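Local coordinates for putative lipoprotein GNA1162 (Neisseria meningitidis, PDB 4HRV) that is of unknown function but is probably a membrane-anchored lipoprotein, of a family grouped with the N-terminal domain of TolB, at residues 92-97 / 105-110; 19-24 / 32-37. The protein carries 3 engineered substitutions. All coordinates share one frame; numbering follows the deposited sequence.

Contact 1 (92-97 / 105-110)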
loop_
_atom_site.group_PDB
_atom_site.type_symbol
_atom_site.label_atom_id
_atom_site.label_comp_id
_atom_site.label_asym_id
_atom_site.label_seq_id
_atom_site.Cartn_x
_atom_site.Cartn_y
_atom_site.Cartn_z
ATOM N N VAL B 92 12.600 3.014 6.641
ATOM C CA VAL B 92 11.401 3.683 7.129
ATOM C C VAL B 92 11.749 5.140 7.418
ATOM O O VAL B 92 12.597 5.428 8.273
ATOM C CB VAL B 92 10.865 3.023 8.410
ATOM C CG1 VAL B 92 9.730 3.881 9.030
ATOM C CG2 VAL B 92 10.375 1.620 8.110
ATOM N N THR B 93 11.109 6.053 6.693
ATOM C CA THR B 93 11.422 7.473 6.791
ATOM C C THR B 93 10.406 8.216 7.649
ATOM O O THR B 93 10.683 9.304 8.162
ATOM C CB THR B 93 11.480 8.116 5.397
ATOM O OG1 THR B 93 10.202 7.981 4.750
ATOM C CG2 THR B 93 12.537 7.432 4.558
ATOM N N GLU B 94 9.225 7.630 7.805
ATOM C CA GLU B 94 8.227 8.206 8.694
ATOM C C GLU B 94 7.450 7.133 9.458
ATOM O O GLU B 94 7.127 6.082 8.923
ATOM C CB GLU B 94 7.273 9.110 7.909
ATOM C CG GLU B 94 6.397 9.962 8.791
ATOM C CD GLU B 94 5.758 11.114 8.041
ATOM O OE1 GLU B 94 5.543 12.182 8.661
ATOM O OE2 GLU B 94 5.476 10.950 6.832
ATOM N N TYR B 95 7.146 7.406 10.718
ATOM C CA TYR B 95 6.352 6.482 11.510
ATOM C C TYR B 95 5.814 7.188 12.734
ATOM O O TYR B 95 6.579 7.607 13.603
ATOM C CB TYR B 95 7.192 5.288 11.945
ATOM C CG TYR B 95 6.419 4.196 12.657
ATOM C CD1 TYR B 95 6.075 4.316 14.006
ATOM C CD2 TYR B 95 6.047 3.038 11.989
ATOM C CE1 TYR B 95 5.376 3.311 14.661
ATOM C CE2 TYR B 95 5.354 2.029 12.635
ATOM C CZ TYR B 95 5.015 2.171 13.964
ATOM O OH TYR B 95 4.324 1.162 14.592
ATOM N N GLY B 96 4.499 7.318 12.817
ATOM C CA GLY B 96 3.927 7.949 13.986
ATOM C C GLY B 96 2.520 8.439 13.770
ATOM O O GLY B 96 1.871 8.122 12.769
ATOM N N THR B 97 2.048 9.223 14.729
ATOM C CA THR B 97 0.686 9.718 14.696
ATOM C C THR B 97 0.663 11.194 15.062
ATOM O O THR B 97 1.226 11.598 16.080
ATOM C CB THR B 97 -0.209 8.940 15.680
ATOM O OG1 THR B 97 0.006 7.532 15.517
ATOM C CG2 THR B 97 -1.675 9.258 15.437
ATOM N N VAL B 105 -3.957 10.956 13.133
ATOM C CA VAL B 105 -3.743 10.333 11.842
ATOM C C VAL B 105 -2.403 9.635 11.894
ATOM O O VAL B 105 -1.399 10.262 12.224
ATOM C CB VAL B 105 -3.736 11.387 10.722
ATOM C CG1 VAL B 105 -3.221 10.794 9.412
ATOM C CG2 VAL B 105 -5.126 11.991 10.554
ATOM N N THR B 106 -2.380 8.340 11.592
ATOM C CA THR B 106 -1.107 7.622 11.601
ATOM C C THR B 106 -0.537 7.534 10.190
ATOM O O THR B 106 -1.256 7.250 9.222
ATOM C CB THR B 106 -1.205 6.201 12.205
ATOM O OG1 THR B 106 -1.732 5.291 11.236
ATOM C CG2 THR B 106 -2.066 6.184 13.453
ATOM N N THR B 107 0.760 7.789 10.089
ATOM C CA THR B 107 1.440 7.810 8.812
ATOM C C THR B 107 2.658 6.902 8.901
ATOM O O THR B 107 3.405 6.968 9.871
ATOM C CB THR B 107 1.919 9.236 8.474
ATOM O OG1 THR B 107 0.791 10.106 8.304
ATOM C CG2 THR B 107 2.752 9.232 7.202
ATOM N N VAL B 108 2.837 6.047 7.901
ATOM C CA VAL B 108 4.075 5.294 7.741
ATOM C C VAL B 108 4.558 5.473 6.307
ATOM O O VAL B 108 3.780 5.336 5.368
ATOM C CB VAL B 108 3.893 3.789 8.019
ATOM C CG1 VAL B 108 5.250 3.058 7.894
ATOM C CG2 VAL B 108 3.344 3.582 9.400
ATOM N N SER B 109 5.837 5.795 6.144
ATOM C CA SER B 109 6.418 5.945 4.824
ATOM C C SER B 109 7.744 5.194 4.822
ATOM O O SER B 109 8.482 5.217 5.812
ATOM C CB SER B 109 6.666 7.413 4.490
ATOM O OG SER B 109 5.509 8.200 4.686
ATOM N N ALA B 110 8.023 4.519 3.718
ATOM C CA ALA B 110 9.246 3.749 3.571
ATOM C C ALA B 110 9.689 3.810 2.120
ATOM O O ALA B 110 8.886 4.050 1.217
ATOM C CB ALA B 110 9.032 2.309 4.003
#
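Glu94 reaches across from strand 92-97 to two residues of strand 105-110 on one face of the sheet. Its CB rests beside Ser109, 3.9 Å from Ser109 CB; CG, set anti to the backbone N (chi1 -168°), comes to 4.0 Å from the methyl CG2 of Thr107, and CD closes on the same methyl. At the tip, Glu94 OE2 lies 3.2 Å from Thr107 CG2, while Ser109 OG is at most a weak partner of that carboxylate, its stronger one being Ser129 OG on strand 122-133. The two strands form an antiparallel beta hairpin, and a classic beta bulge interrupts its register where Thr93 and Glu94 both face Ser109. There Ser109 O is gripped twice from one face of its plane, by Thr93 N at 2.9 Å and by Glu94 N at 3.2 Å; Thr93 OG1 adds a weak third bond. Ser109 N returns a bond to Glu94 O within the bulge; beyond it Gly96 and Thr107 bond each other in both directions, Thr107 N to Gly96 O at 2.9 Å. Gly96 has backbone angles that would press a CB against the preceding carbonyl. On the other face Tyr95 and Val108 lie side by side, Tyr95 CD2 3.8 Å from Val108 CG2, the methyl meeting the ring obliquely. Ile153 of the second subunit packs on Val108, and Ser156 of that subunit on Tyr95.

Contact 2 (19-24 / 32-37). Engineered in segment 32-37: Met34 (natural residue Val).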
loop_
_atom_site.group_PDB
_atom_site.type_symbol
_atom_site.label_atom_id
_atom_site.label_comp_id
_atom_site.label_asym_id
_atom_site.label_seq_id
_atom_site.Cartn_x
_atom_site.Cartn_y
_atom_site.Cartn_z
ATOM N N VAL B 19 18.013 -7.268 4.156
ATOM C CA VAL B 19 18.744 -6.920 5.362
ATOM C C VAL B 19 17.800 -6.183 6.309
ATOM O O VAL B 19 16.791 -5.634 5.876
ATOM C CB VAL B 19 19.986 -6.051 5.076
ATOM C CG1 VAL B 19 21.025 -6.836 4.247
ATOM C CG2 VAL B 19 19.589 -4.763 4.411
ATOM N N PRO B 20 18.112 -6.201 7.612
ATOM C CA PRO B 20 17.309 -5.465 8.590
ATOM C C PRO B 20 17.085 -4.039 8.120
ATOM O O PRO B 20 18.043 -3.344 7.784
ATOM C CB PRO B 20 18.186 -5.480 9.839
ATOM C CG PRO B 20 18.944 -6.750 9.736
ATOM C CD PRO B 20 19.180 -6.987 8.251
ATOM N N PRO B 21 15.820 -3.600 8.078
ATOM C CA PRO B 21 15.553 -2.257 7.566
ATOM C C PRO B 21 16.108 -1.156 8.459
ATOM O O PRO B 21 16.176 -1.313 9.676
ATOM C CB PRO B 21 14.015 -2.203 7.513
ATOM C CG PRO B 21 13.605 -3.648 7.353
ATOM C CD PRO B 21 14.583 -4.385 8.241
ATOM N N LEU B 22 16.522 -0.058 7.839
ATOM C CA LEU B 22 16.997 1.112 8.555
ATOM C C LEU B 22 15.799 1.871 9.097
ATOM O O LEU B 22 14.783 2.028 8.412
ATOM C CB LEU B 22 17.748 2.039 7.609
ATOM C CG LEU B 22 19.262 2.153 7.666
ATOM C CD1 LEU B 22 19.665 3.406 6.900
ATOM C CD2 LEU B 22 19.764 2.190 9.118
ATOM N N ASN B 23 15.914 2.356 10.323
ATOM C CA ASN B 23 14.848 3.158 10.903
ATOM C C ASN B 23 15.296 4.607 10.964
ATOM O O ASN B 23 16.191 4.950 11.732
ATOM C CB ASN B 23 14.500 2.645 12.304
ATOM C CG ASN B 23 13.224 3.269 12.868
ATOM O OD1 ASN B 23 12.630 4.174 12.274
ATOM N ND2 ASN B 23 12.805 2.783 14.029
ATOM N N GLU B 24 14.692 5.453 10.139
ATOM C CA GLU B 24 15.007 6.874 10.157
ATOM C C GLU B 24 13.845 7.690 10.696
ATOM O O GLU B 24 13.652 8.842 10.314
ATOM C CB GLU B 24 15.418 7.358 8.770
ATOM C CG GLU B 24 16.581 6.579 8.212
ATOM C CD GLU B 24 17.352 7.330 7.146
ATOM O OE1 GLU B 24 16.757 8.212 6.492
ATOM O OE2 GLU B 24 18.559 7.033 6.968
ATOM N N TRP B 32 9.929 -2.774 13.842
ATOM C CA TRP B 32 9.694 -4.050 14.510
ATOM C C TRP B 32 8.840 -4.975 13.642
ATOM O O TRP B 32 7.742 -4.607 13.207
ATOM C CB TRP B 32 9.041 -3.864 15.880
ATOM C CG TRP B 32 8.837 -5.170 16.599
ATOM C CD1 TRP B 32 7.747 -5.992 16.521
ATOM C CD2 TRP B 32 9.760 -5.813 17.488
ATOM N NE1 TRP B 32 7.933 -7.100 17.314
ATOM C CE2 TRP B 32 9.160 -7.014 17.918
ATOM C CE3 TRP B 32 11.035 -5.486 17.964
ATOM C CZ2 TRP B 32 9.789 -7.888 18.801
ATOM C CZ3 TRP B 32 11.661 -6.359 18.842
ATOM C CH2 TRP B 32 11.036 -7.545 19.251
ATOM N N GLY B 33 9.371 -6.166 13.377
ATOM C CA GLY B 33 8.662 -7.202 12.645
ATOM C C GLY B 33 8.579 -6.987 11.149
ATOM O O GLY B 33 8.018 -7.810 10.426
HETATM N N MSE B 34 9.131 -5.883 10.668
HETATM C CA MSE B 34 9.022 -5.579 9.250
HETATM C C MSE B 34 9.771 -6.586 8.369
HETATM O O MSE B 34 9.256 -7.022 7.333
HETATM C CB MSE B 34 9.500 -4.160 8.976
HETATM C CG MSE B 34 9.485 -3.801 7.518
HETATM SE SE MSE B 34 9.810 -1.902 7.262
HETATM C CE MSE B 34 8.103 -1.412 6.446
ATOM N N LEU B 35 10.984 -6.955 8.782
ATOM C CA LEU B 35 11.791 -7.918 8.032
ATOM C C LEU B 35 10.991 -9.184 7.743
ATOM O O LEU B 35 10.930 -9.641 6.602
ATOM C CB LEU B 35 13.079 -8.258 8.791
ATOM C CG LEU B 35 14.055 -9.212 8.080
ATOM C CD1 LEU B 35 14.319 -8.752 6.669
ATOM C CD2 LEU B 35 15.367 -9.364 8.863
ATOM N N ALA B 36 10.370 -9.738 8.783
ATOM C CA ALA B 36 9.500 -10.909 8.648
ATOM C C ALA B 36 8.357 -10.712 7.642
ATOM O O ALA B 36 7.996 -11.632 6.903
ATOM C CB ALA B 36 8.935 -11.296 10.007
ATOM N N SER B 37 7.790 -9.514 7.607
ATOM C CA SER B 37 6.640 -9.262 6.744
ATOM C C SER B 37 6.955 -9.322 5.244
ATOM O O SER B 37 6.038 -9.344 4.410
ATOM C CB SER B 37 5.999 -7.913 7.084
ATOM O OG SER B 37 6.627 -6.863 6.368
#
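Pro21 turns CG toward Met34 and CD toward Leu35, two neighbouring side chains of segment 32-37. Pro21 CG lies 4.1 Å from Met34 CG and about as far from the selenium, the two side chains crossing obliquely. Met34 is an engineered selenomethionine; its CG stands anti to the backbone N (chi1 177°), and its chain bends only at the last torsion. Leu35 meets the proline at about a right angle, its CB 4.2 Å from Pro21 CD. Farther out, the branches of Leu35 reach the backbone just before the proline: CD1 comes within 4.1 Å of Val19 O, and CD2 sits a little farther from Pro20 CA. The contact is apolar, with nearest approaches of about 4.1 Å. The short helical turn carrying it is tied within itself by Ser37 OG, which bonds Met34 O at 2.8 Å in the carbonyl plane, on a lone pair. Leu35 also reaches Ala52 and Glu56 of helix 52-61, and Gln152 of the second subunit bonds Trp32 O. This is plain hydrophobic packing of an alpha/beta fold, in which the short helix following the first strand folds back over the irregular Val19-Pro21 part of that strand, just before its last residues.

In the fold
The two contacts meet at Val92: its backbone N and O are probably bonded to Leu22 O and Glu24 N, and its CG2 packs against the selenium of Met34. Strands 86-99 and 15-23 are neighbours in one mixed sheet, and the centres of the two contacts lie about 14 Å apart. Contact 2 lies about 6 Å from the chain centre and is buried, holding loop and short helix to the first strand by apolar packing. Contact 1, centred about 13 Å out and partly buried, joins strands 86-99 and 104-116 through backbone hydrogen bonds, with Glu94 exposed and several threonines partly so. Both also touch the second subunit, through residues 148-156 of its C-terminal region.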